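Local coordinates for glyoxalase family protein (Bacillus cereus, PDB 1SS4) that is of uncertain function but probably belongs to the metal-binding vicinal oxygen chelate superfamily, perhaps acting as a methylmalonyl-CoA epimerase, at residues A[27-31]-A[32-36]; A[107-110]-A[111-115]. All coordinates share one frame; numbering follows the deposited sequence.

From the N terminus the chain runs through strand 9-18 into helix 22-32, and contact 1 turns the end of that helix into strand 35-42 of the first four-stranded sheet. Contact 2 comes much later, one helical turn in helix 106-115, between strands 95-103 and 119-127 of the second sheet. Both are local, and they follow in series, neither enclosing nor crossing the other. Their centres lie about 13 Å apart and the two helices touch: I32 CD1 packs 3.5 Å from L113 CD1, and M109 CE comes 3.3 Å from I32 O. Contact 1 thus ties helix 22-32 to strand 35-42 and its sheet, and the packing against contact 2 joins it to helix 106-115.

Contact 1: A[27-31]-A[32-36]; sequences SFFEE and IGLNL
The helix carrying F28, F29 and E30 ends after I32, with G33 leaving it in a Schellman motif, from which the chain turns into strand 35-42, an outermost strand of a four-stranded mixed sheet in this glyoxalase-family fold. The last regular turn is closed by I32 N bonding to F28 O at 3.2 Å. Next, F29 O takes two donors from opposite faces of its carbonyl plane: G33 N at 3.1 Å and, as the long Schellman bond, L34 N at 3.0 Å. G33 N also makes a weak bond to E30 O, so its N-H is shared between two carbonyls. G33, the C-prime residue, has a positive phi of 126°, a conformation that suits a residue with no side chain.

Among the side chains, I32 leans back along the helix: CG1 stands anti to the carbonyl carbon, beside its own N, and reaches over one face of the F28 ring toward the rim, 4.1 Å from CE2. Its CD1 carries on to F28 CZ, also 4.1 Å away. The F28 ring in turn sends CD2 over the centre of the F29 ring. L34 lies alongside F29 and points the same way, its CD1 at the ring edge 4.1 Å from F29 CD1. M63 of strand 57-64 and I72 of strand 71-79 meet both F29 and L34, seating the helix end on the sheet, and L9 of the second subunit packs on I32 and L34. On the outer side, the extended chain of E30 passes L34 O, with CG 3.9 Å from that oxygen. E30 CA points its hydrogen almost straight at the same carbonyl, a CA-H...O contact of 3.4 Å from E30 CA to L34 O with 179° at the hydrogen.

Contact 2: A[107-110]-A[111-115]; sequences DEMV and SRLTK
The carbonyls of 107-110 accept the N-H groups of 111-114 in one regular alpha-helical turn: S111 N meets D107 O at 2.8 Å, and R112, L113 and T114 repeat the i to i+4 bond to E108, M109 and V110. On one flank E108 and R112 form a two-pronged salt bridge, with carboxylate and guanidinium planes only 29° apart. R112 NE lies 3.2 Å from E108 OE2, which sits in the guanidinium plane and uses its syn lone pair in a nearly straight bond of 166°. The second prong, R112 NH2 to E108 OE1, is modelled at 2.4 Å, so short that its exact length is doubtful. Bending at chi2 and chi3 lays M109 SE, the selenium of a selenomethionine, over one face of the R112 guanidinium, toward its rim and 3.9 Å from R112 NH1; the same atom rests 3.9 Å from L113 CG. T114 OG1 turns back between two carbonyls, 2.6 Å from V110 O and 2.9 Å from S111 O, and its single proton could serve either. Around the turn, D107 is bridged to R132, and N7 of the second subunit bonds E108 OE1. M109 and L113 together settle on L146 of strand 143-149, while L113 also fits against F28, E31 and I32, so L113 lies between strand 143-149 and helix 22-32.

Contact 1: A[27-31]-A[32-36]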
# COMPACT_ATOMS: atom_id res chain seq x y z
N SER A 27 -4.69 -17.10 1.09
CA SER A 27 -3.71 -18.17 1.30
C SER A 27 -2.27 -17.65 1.25
O SER A 27 -1.44 -18.00 2.09
CB SER A 27 -3.91 -19.26 0.25
OG SER A 27 -2.86 -20.21 0.30
N PHE A 28 -1.98 -16.82 0.26
CA PHE A 28 -0.64 -16.26 0.10
C PHE A 28 -0.19 -15.40 1.29
O PHE A 28 0.91 -15.58 1.81
CB PHE A 28 -0.57 -15.43 -1.18
CG PHE A 28 0.76 -14.77 -1.39
CD1 PHE A 28 1.88 -15.53 -1.71
CD2 PHE A 28 0.90 -13.40 -1.25
CE1 PHE A 28 3.13 -14.92 -1.88
CE2 PHE A 28 2.14 -12.78 -1.41
CZ PHE A 28 3.25 -13.54 -1.73
N PHE A 29 -1.03 -14.47 1.73
CA PHE A 29 -0.63 -13.63 2.83
C PHE A 29 -0.55 -14.41 4.14
O PHE A 29 0.21 -14.04 5.03
CB PHE A 29 -1.52 -12.39 2.89
CG PHE A 29 -1.16 -11.37 1.83
CD1 PHE A 29 -0.02 -10.59 1.97
CD2 PHE A 29 -1.90 -11.27 0.66
CE1 PHE A 29 0.40 -9.72 0.95
CE2 PHE A 29 -1.50 -10.40 -0.38
CZ PHE A 29 -0.35 -9.62 -0.23
N GLU A 30 -1.28 -15.52 4.23
CA GLU A 30 -1.20 -16.35 5.43
C GLU A 30 0.20 -16.95 5.49
O GLU A 30 0.79 -17.04 6.57
CB GLU A 30 -2.24 -17.46 5.41
CG GLU A 30 -3.63 -16.98 5.76
CD GLU A 30 -4.68 -18.05 5.55
OE1 GLU A 30 -4.33 -19.13 5.01
OE2 GLU A 30 -5.86 -17.81 5.90
N GLU A 31 0.73 -17.34 4.33
CA GLU A 31 2.07 -17.91 4.22
C GLU A 31 3.13 -16.88 4.59
O GLU A 31 4.18 -17.23 5.14
CB GLU A 31 2.32 -18.38 2.79
CG GLU A 31 1.50 -19.59 2.36
CD GLU A 31 2.00 -20.89 2.99
OE1 GLU A 31 3.22 -21.16 2.92
OE2 GLU A 31 1.18 -21.64 3.54
N ILE A 32 2.88 -15.62 4.27
CA ILE A 32 3.80 -14.54 4.60
C ILE A 32 3.79 -14.38 6.12
O ILE A 32 4.77 -13.94 6.72
CB ILE A 32 3.34 -13.19 3.98
CG1 ILE A 32 3.47 -13.24 2.46
CG2 ILE A 32 4.14 -12.04 4.60
CD1 ILE A 32 4.89 -13.07 1.95
N GLY A 33 2.66 -14.68 6.75
CA GLY A 33 2.59 -14.56 8.19
C GLY A 33 1.46 -13.72 8.73
O GLY A 33 1.38 -13.53 9.95
N LEU A 34 0.60 -13.19 7.86
CA LEU A 34 -0.53 -12.40 8.35
C LEU A 34 -1.69 -13.33 8.68
O LEU A 34 -1.79 -14.44 8.16
CB LEU A 34 -0.99 -11.37 7.31
CG LEU A 34 -0.02 -10.20 7.12
CD1 LEU A 34 0.95 -10.52 5.98
CD2 LEU A 34 -0.81 -8.93 6.81
N ASN A 35 -2.56 -12.86 9.57
CA ASN A 35 -3.73 -13.64 9.97
C ASN A 35 -5.01 -13.00 9.43
O ASN A 35 -5.09 -11.78 9.28
CB ASN A 35 -3.80 -13.73 11.50
CG ASN A 35 -2.52 -14.29 12.10
OD1 ASN A 35 -1.86 -15.15 11.51
ND2 ASN A 35 -2.17 -13.82 13.30
N LEU A 36 -5.99 -13.84 9.12
CA LEU A 36 -7.26 -13.39 8.58
C LEU A 36 -8.19 -13.00 9.72
O LEU A 36 -8.55 -13.86 10.53
CB LEU A 36 -7.88 -14.51 7.76
CG LEU A 36 -9.28 -14.34 7.18
CD1 LEU A 36 -9.31 -13.16 6.19
CD2 LEU A 36 -9.66 -15.63 6.48

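Contact 2: A[107-110]-A[111-115]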
# COMPACT_ATOMS: atom_id res chain seq x y z
N ASP A 107 15.52 -16.65 3.58
CA ASP A 107 15.74 -17.80 2.71
C ASP A 107 14.60 -18.82 2.81
O ASP A 107 14.11 -19.31 1.80
CB ASP A 107 17.09 -18.47 3.02
CG ASP A 107 18.28 -17.63 2.57
OD1 ASP A 107 18.22 -16.99 1.50
OD2 ASP A 107 19.31 -17.63 3.29
N GLU A 108 14.17 -19.14 4.03
CA GLU A 108 13.07 -20.08 4.20
C GLU A 108 11.82 -19.51 3.53
O GLU A 108 11.10 -20.22 2.82
CB GLU A 108 12.81 -20.33 5.69
CG GLU A 108 11.91 -21.51 6.02
CD GLU A 108 10.46 -21.30 5.63
OE1 GLU A 108 9.89 -20.24 5.98
OE2 GLU A 108 9.87 -22.21 4.99
N MSE A 109 11.57 -18.22 3.74
CA MSE A 109 10.39 -17.58 3.16
C MSE A 109 10.44 -17.58 1.63
O MSE A 109 9.43 -17.84 0.97
CB MSE A 109 10.25 -16.14 3.67
CG MSE A 109 8.96 -15.45 3.23
SE MSE A 109 7.35 -16.37 3.82
CE MSE A 109 7.29 -15.69 5.62
N VAL A 110 11.61 -17.28 1.07
CA VAL A 110 11.75 -17.27 -0.38
C VAL A 110 11.58 -18.70 -0.90
O VAL A 110 10.88 -18.94 -1.89
CB VAL A 110 13.13 -16.72 -0.84
CG1 VAL A 110 13.31 -16.94 -2.34
CG2 VAL A 110 13.23 -15.24 -0.52
N SER A 111 12.22 -19.65 -0.24
CA SER A 111 12.12 -21.03 -0.67
C SER A 111 10.65 -21.46 -0.66
O SER A 111 10.14 -21.92 -1.67
CB SER A 111 12.94 -21.94 0.25
OG SER A 111 12.84 -23.30 -0.17
N ARG A 112 9.98 -21.27 0.47
CA ARG A 112 8.58 -21.65 0.60
C ARG A 112 7.63 -20.98 -0.39
O ARG A 112 6.84 -21.66 -1.05
CB ARG A 112 8.08 -21.35 2.02
CG ARG A 112 6.69 -21.87 2.30
CD ARG A 112 6.05 -21.09 3.41
NE ARG A 112 6.96 -20.88 4.52
CZ ARG A 112 6.70 -20.06 5.53
NH1 ARG A 112 5.57 -19.37 5.55
NH2 ARG A 112 7.58 -19.91 6.51
N LEU A 113 7.70 -19.66 -0.49
CA LEU A 113 6.83 -18.92 -1.41
C LEU A 113 7.03 -19.32 -2.87
O LEU A 113 6.06 -19.48 -3.61
CB LEU A 113 7.06 -17.40 -1.26
CG LEU A 113 6.62 -16.71 0.04
CD1 LEU A 113 6.82 -15.20 -0.10
CD2 LEU A 113 5.16 -17.00 0.32
N THR A 114 8.28 -19.48 -3.28
CA THR A 114 8.55 -19.86 -4.66
C THR A 114 8.05 -21.29 -4.88
O THR A 114 7.65 -21.65 -5.98
CB THR A 114 10.06 -19.74 -5.02
OG1 THR A 114 10.86 -20.41 -4.04
CG2 THR A 114 10.48 -18.28 -5.09
N LYS A 115 8.06 -22.10 -3.82
CA LYS A 115 7.58 -23.47 -3.91
C LYS A 115 6.09 -23.45 -4.26
O LYS A 115 5.58 -24.35 -4.93
CB LYS A 115 7.74 -24.20 -2.57
CG LYS A 115 8.61 -25.44 -2.61
CD LYS A 115 10.07 -25.09 -2.36
CE LYS A 115 10.84 -26.31 -1.84
NZ LYS A 115 12.16 -25.93 -1.25